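Local coordinates for CELL division control protein 6 (Pyrobaculum aerophilum, PDB 1FNN), which probably helps regulate the initiation of DNA replication as an AAA+ ATPase of the Cdc6/Cdc18 family that binds ADP and magnesium, at residues A[288-300]-A[313-327]. Numbering follows the deposited sequence.
Sequences LHEKLFLLAIVRS and DAEESYKIVCEEYGE
Two helices of the C-terminal winged-helix domain, 288-304 and 311-324, meet here, their segment axes 8.0 Å apart at 116°. The small methyl of Ala296 suits this close approach, where its CB lies 3.7 Å from Tyr318 CB. Tyr318, with CG anti to its own N (chi1 166°), reaches as a knob among His289, Leu292, Phe293 and Ala296, while the Phe293 ring turns its edge to the tyrosine face, offset, with planes at 77°. At the far end of the knob, Tyr318 OH hydrogen-bonds His289 ND1 at 2.5 Å and also meets the backbone N of Arg330. The other imidazole nitrogen, NE2, donates to Glu327 OE1 (3.0 Å), which lies a little out of the ring plane and is met from above its own carboxylate plane; Glu327 follows the Schellman turn at Gly326. A leucine in place of His289 has no ring nitrogen, and would probably leave Glu327 OE1 without this donor and the tyrosine hydroxyl less firmly fixed. Val321 fills a second hole, among Leu292, Leu295, Ala296 and Arg299. Ser317 OG donates to a lone pair of Ala296 O (2.9 Å), which also accepts Ser300 N. Imidazole, with a nitrogen for each partner, thus ties both the tyrosine knob and the post-helix turn to one helix.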
# COMPACT_ATOMS: atom_id res chain seq x y z
N LEU A 288 -3.63 -12.60 -33.69
CA LEU A 288 -2.33 -13.08 -34.09
C LEU A 288 -1.19 -12.07 -34.03
O LEU A 288 -0.11 -12.33 -33.51
CB LEU A 288 -2.33 -13.65 -35.53
CG LEU A 288 -1.03 -14.17 -36.10
CD1 LEU A 288 -0.43 -15.30 -35.26
CD2 LEU A 288 -1.18 -14.67 -37.55
N HIS A 289 -1.28 -10.95 -34.73
CA HIS A 289 -0.21 -9.98 -34.80
C HIS A 289 0.07 -9.29 -33.44
O HIS A 289 1.15 -8.77 -33.32
CB HIS A 289 -0.50 -8.95 -35.92
CG HIS A 289 0.01 -9.63 -37.18
ND1 HIS A 289 1.30 -9.47 -37.63
CD2 HIS A 289 -0.62 -10.47 -38.05
CE1 HIS A 289 1.44 -10.19 -38.74
NE2 HIS A 289 0.30 -10.79 -39.01
N GLU A 290 -0.89 -9.17 -32.57
CA GLU A 290 -0.67 -8.66 -31.21
C GLU A 290 0.13 -9.67 -30.41
O GLU A 290 0.99 -9.29 -29.61
CB GLU A 290 -2.00 -8.36 -30.52
CG GLU A 290 -1.86 -7.75 -29.11
CD GLU A 290 -3.15 -7.14 -28.60
OE1 GLU A 290 -3.24 -6.84 -27.39
OE2 GLU A 290 -4.12 -6.95 -29.38
N LYS A 291 -0.10 -10.98 -30.57
CA LYS A 291 0.75 -12.03 -30.05
C LYS A 291 2.17 -11.93 -30.57
O LYS A 291 3.14 -12.00 -29.82
CB LYS A 291 0.30 -13.49 -30.35
CG LYS A 291 -1.03 -13.85 -29.65
CD LYS A 291 -1.23 -15.35 -29.85
CE LYS A 291 -2.32 -15.99 -29.05
NZ LYS A 291 -3.68 -15.69 -29.59
N LEU A 292 2.36 -11.75 -31.87
CA LEU A 292 3.64 -11.62 -32.49
C LEU A 292 4.34 -10.35 -31.96
O LEU A 292 5.55 -10.40 -31.72
CB LEU A 292 3.49 -11.50 -34.05
CG LEU A 292 3.00 -12.83 -34.71
CD1 LEU A 292 2.63 -12.58 -36.19
CD2 LEU A 292 4.07 -13.90 -34.61
N PHE A 293 3.60 -9.27 -31.84
CA PHE A 293 4.19 -8.04 -31.31
C PHE A 293 4.58 -8.26 -29.80
O PHE A 293 5.66 -7.82 -29.45
CB PHE A 293 3.15 -6.94 -31.37
CG PHE A 293 3.76 -5.58 -31.08
CD1 PHE A 293 4.84 -5.12 -31.78
CD2 PHE A 293 3.19 -4.80 -30.08
CE1 PHE A 293 5.40 -3.87 -31.52
CE2 PHE A 293 3.74 -3.55 -29.80
CZ PHE A 293 4.83 -3.09 -30.52
N LEU A 294 3.75 -8.95 -29.03
CA LEU A 294 4.13 -9.21 -27.64
C LEU A 294 5.35 -10.10 -27.59
O LEU A 294 6.37 -9.79 -26.92
CB LEU A 294 2.95 -9.83 -26.88
CG LEU A 294 3.27 -10.25 -25.42
CD1 LEU A 294 3.65 -9.01 -24.59
CD2 LEU A 294 2.04 -10.93 -24.84
N LEU A 295 5.38 -11.16 -28.46
CA LEU A 295 6.60 -11.94 -28.59
C LEU A 295 7.79 -11.07 -28.93
O LEU A 295 8.91 -11.25 -28.39
CB LEU A 295 6.51 -13.06 -29.66
CG LEU A 295 7.72 -13.96 -29.84
CD1 LEU A 295 8.19 -14.53 -28.48
CD2 LEU A 295 7.35 -15.15 -30.73
N ALA A 296 7.62 -10.07 -29.81
CA ALA A 296 8.74 -9.24 -30.18
C ALA A 296 9.27 -8.43 -28.94
O ALA A 296 10.44 -8.04 -28.90
CB ALA A 296 8.27 -8.19 -31.19
N ILE A 297 8.35 -7.85 -28.20
CA ILE A 297 8.71 -7.04 -27.01
C ILE A 297 9.47 -7.96 -26.05
O ILE A 297 10.52 -7.63 -25.53
CB ILE A 297 7.42 -6.50 -26.37
CG1 ILE A 297 6.76 -5.43 -27.26
CG2 ILE A 297 7.72 -5.91 -24.97
CD1 ILE A 297 5.35 -5.10 -26.79
N VAL A 298 8.98 -9.15 -25.77
CA VAL A 298 9.66 -10.17 -25.02
C VAL A 298 11.07 -10.42 -25.53
O VAL A 298 12.03 -10.48 -24.72
CB VAL A 298 8.89 -11.49 -24.95
CG1 VAL A 298 9.78 -12.58 -24.33
CG2 VAL A 298 7.59 -11.38 -24.16
N ARG A 299 11.27 -10.60 -26.84
CA ARG A 299 12.61 -10.81 -27.39
C ARG A 299 13.56 -9.63 -27.28
O ARG A 299 14.77 -9.79 -26.92
CB ARG A 299 12.58 -11.26 -28.89
CG ARG A 299 12.02 -12.68 -28.96
CD ARG A 299 12.37 -13.43 -30.24
NE ARG A 299 11.66 -14.72 -30.25
CZ ARG A 299 11.53 -15.46 -31.34
NH1 ARG A 299 12.05 -15.04 -32.49
NH2 ARG A 299 10.87 -16.62 -31.26
N SER A 300 13.11 -8.41 -27.45
CA SER A 300 13.96 -7.25 -27.31
C SER A 300 14.39 -7.12 -25.80
O SER A 300 15.48 -6.60 -25.60
CB SER A 300 13.31 -5.93 -27.66
OG SER A 300 12.68 -6.00 -28.94
N ASP A 313 12.49 -0.23 -30.99
CA ASP A 313 13.12 -1.51 -30.75
C ASP A 313 12.12 -2.64 -30.99
O ASP A 313 12.46 -3.69 -31.56
CB ASP A 313 13.63 -1.64 -29.30
CG ASP A 313 14.48 -2.85 -29.02
OD1 ASP A 313 14.48 -3.85 -29.78
OD2 ASP A 313 15.21 -2.83 -27.99
N ALA A 314 10.96 -2.55 -30.33
CA ALA A 314 9.96 -3.61 -30.44
C ALA A 314 9.54 -3.81 -31.93
O ALA A 314 9.19 -4.92 -32.33
CB ALA A 314 8.77 -3.12 -29.61
N GLU A 315 9.35 -2.74 -32.65
CA GLU A 315 8.94 -2.79 -34.07
C GLU A 315 10.02 -3.40 -34.95
O GLU A 315 9.74 -4.41 -35.63
CB GLU A 315 8.52 -1.42 -34.61
CG GLU A 315 8.18 -1.53 -36.11
CD GLU A 315 7.43 -0.33 -36.64
OE1 GLU A 315 7.55 0.74 -36.02
OE2 GLU A 315 6.71 -0.43 -37.66
N GLU A 316 11.29 -3.11 -34.70
CA GLU A 316 12.35 -3.81 -35.44
C GLU A 316 12.41 -5.27 -35.07
O GLU A 316 12.64 -6.17 -35.90
CB GLU A 316 13.71 -3.12 -35.32
CG GLU A 316 13.75 -1.83 -36.15
CD GLU A 316 13.31 -2.05 -37.60
OE1 GLU A 316 13.72 -3.07 -38.22
OE2 GLU A 316 12.53 -1.21 -38.11
N SER A 317 12.18 -5.61 -33.80
CA SER A 317 12.14 -7.00 -33.37
C SER A 317 10.96 -7.72 -34.06
O SER A 317 11.03 -8.93 -34.32
CB SER A 317 11.96 -7.01 -31.83
OG SER A 317 11.83 -8.35 -31.37
N TYR A 318 9.84 -7.04 -34.09
CA TYR A 318 8.58 -7.55 -34.63
C TYR A 318 8.70 -7.88 -36.13
O TYR A 318 8.26 -8.95 -36.56
CB TYR A 318 7.46 -6.53 -34.37
CG TYR A 318 6.17 -6.79 -35.17
CD1 TYR A 318 5.23 -7.72 -34.79
CD2 TYR A 318 5.93 -6.05 -36.33
CE1 TYR A 318 4.07 -7.95 -35.52
CE2 TYR A 318 4.77 -6.27 -37.07
CZ TYR A 318 3.86 -7.20 -36.67
OH TYR A 318 2.71 -7.40 -37.44
N LYS A 319 9.43 -7.07 -36.88
CA LYS A 319 9.71 -7.45 -38.29
C LYS A 319 10.47 -8.75 -38.42
O LYS A 319 10.15 -9.66 -39.21
CB LYS A 319 10.46 -6.29 -38.94
CG LYS A 319 9.60 -5.04 -39.03
CD LYS A 319 10.45 -3.89 -39.59
CE LYS A 319 9.53 -2.70 -39.80
NZ LYS A 319 10.26 -1.46 -40.21
N ILE A 320 11.46 -8.97 -37.55
CA ILE A 320 12.21 -10.20 -37.53
C ILE A 320 11.32 -11.35 -37.13
O ILE A 320 11.40 -12.43 -37.74
CB ILE A 320 13.43 -10.11 -36.56
CG1 ILE A 320 14.42 -9.12 -37.16
CG2 ILE A 320 14.07 -11.48 -36.31
CD1 ILE A 320 15.50 -8.65 -36.20
N VAL A 321 10.51 -11.18 -36.08
CA VAL A 321 9.62 -12.22 -35.61
C VAL A 321 8.69 -12.65 -36.79
O VAL A 321 8.35 -13.86 -36.94
CB VAL A 321 8.87 -11.81 -34.36
CG1 VAL A 321 7.68 -12.71 -34.05
CG2 VAL A 321 9.82 -11.84 -33.11
N CYS A 322 8.07 -11.68 -37.41
CA CYS A 322 7.12 -11.94 -38.51
C CYS A 322 7.73 -12.81 -39.62
O CYS A 322 7.11 -13.85 -39.90
CB CYS A 322 6.58 -10.63 -39.09
SG CYS A 322 5.29 -9.93 -38.04
N GLU A 323 8.92 -12.49 -40.10
CA GLU A 323 9.59 -13.31 -41.09
C GLU A 323 9.94 -14.71 -40.64
O GLU A 323 9.60 -15.70 -41.34
CB GLU A 323 10.88 -12.62 -41.60
CG GLU A 323 11.42 -13.23 -42.89
CD GLU A 323 10.34 -13.37 -43.97
OE1 GLU A 323 9.48 -12.46 -44.11
OE2 GLU A 323 10.38 -14.41 -44.67
N GLU A 324 10.28 -14.87 -39.34
CA GLU A 324 10.44 -16.21 -38.82
C GLU A 324 9.19 -17.04 -38.97
O GLU A 324 9.29 -18.28 -39.09
CB GLU A 324 10.70 -16.31 -37.31
CG GLU A 324 12.03 -15.89 -36.83
CD GLU A 324 12.19 -16.09 -35.31
OE1 GLU A 324 11.64 -17.02 -34.67
OE2 GLU A 324 12.92 -15.20 -34.84
N TYR A 325 8.05 -16.44 -38.62
CA TYR A 325 6.81 -17.20 -38.60
C TYR A 325 6.08 -17.15 -39.98
O TYR A 325 4.91 -17.51 -40.03
CB TYR A 325 5.86 -16.69 -37.51
CG TYR A 325 6.28 -17.27 -36.15
CD1 TYR A 325 7.16 -16.57 -35.34
CD2 TYR A 325 5.78 -18.48 -35.72
CE1 TYR A 325 7.55 -17.07 -34.11
CE2 TYR A 325 6.16 -19.00 -34.50
CZ TYR A 325 7.04 -18.29 -33.70
OH TYR A 325 7.40 -18.82 -32.49
N GLY A 326 6.74 -16.60 -40.97
CA GLY A 326 6.19 -16.56 -42.34
C GLY A 326 5.09 -15.54 -42.55
O GLY A 326 4.16 -15.77 -43.35
N GLU A 327 5.11 -14.45 -41.77
CA GLU A 327 4.01 -13.50 -41.78
C GLU A 327 4.52 -12.16 -42.27
O GLU A 327 5.68 -11.84 -42.01
CB GLU A 327 3.43 -13.28 -40.37
CG GLU A 327 2.52 -14.39 -39.88
CD GLU A 327 1.14 -14.31 -40.54
OE1 GLU A 327 0.67 -13.20 -40.83
OE2 GLU A 327 0.55 -15.38 -40.76
O HOH W 1 16.69 -4.99 -27.44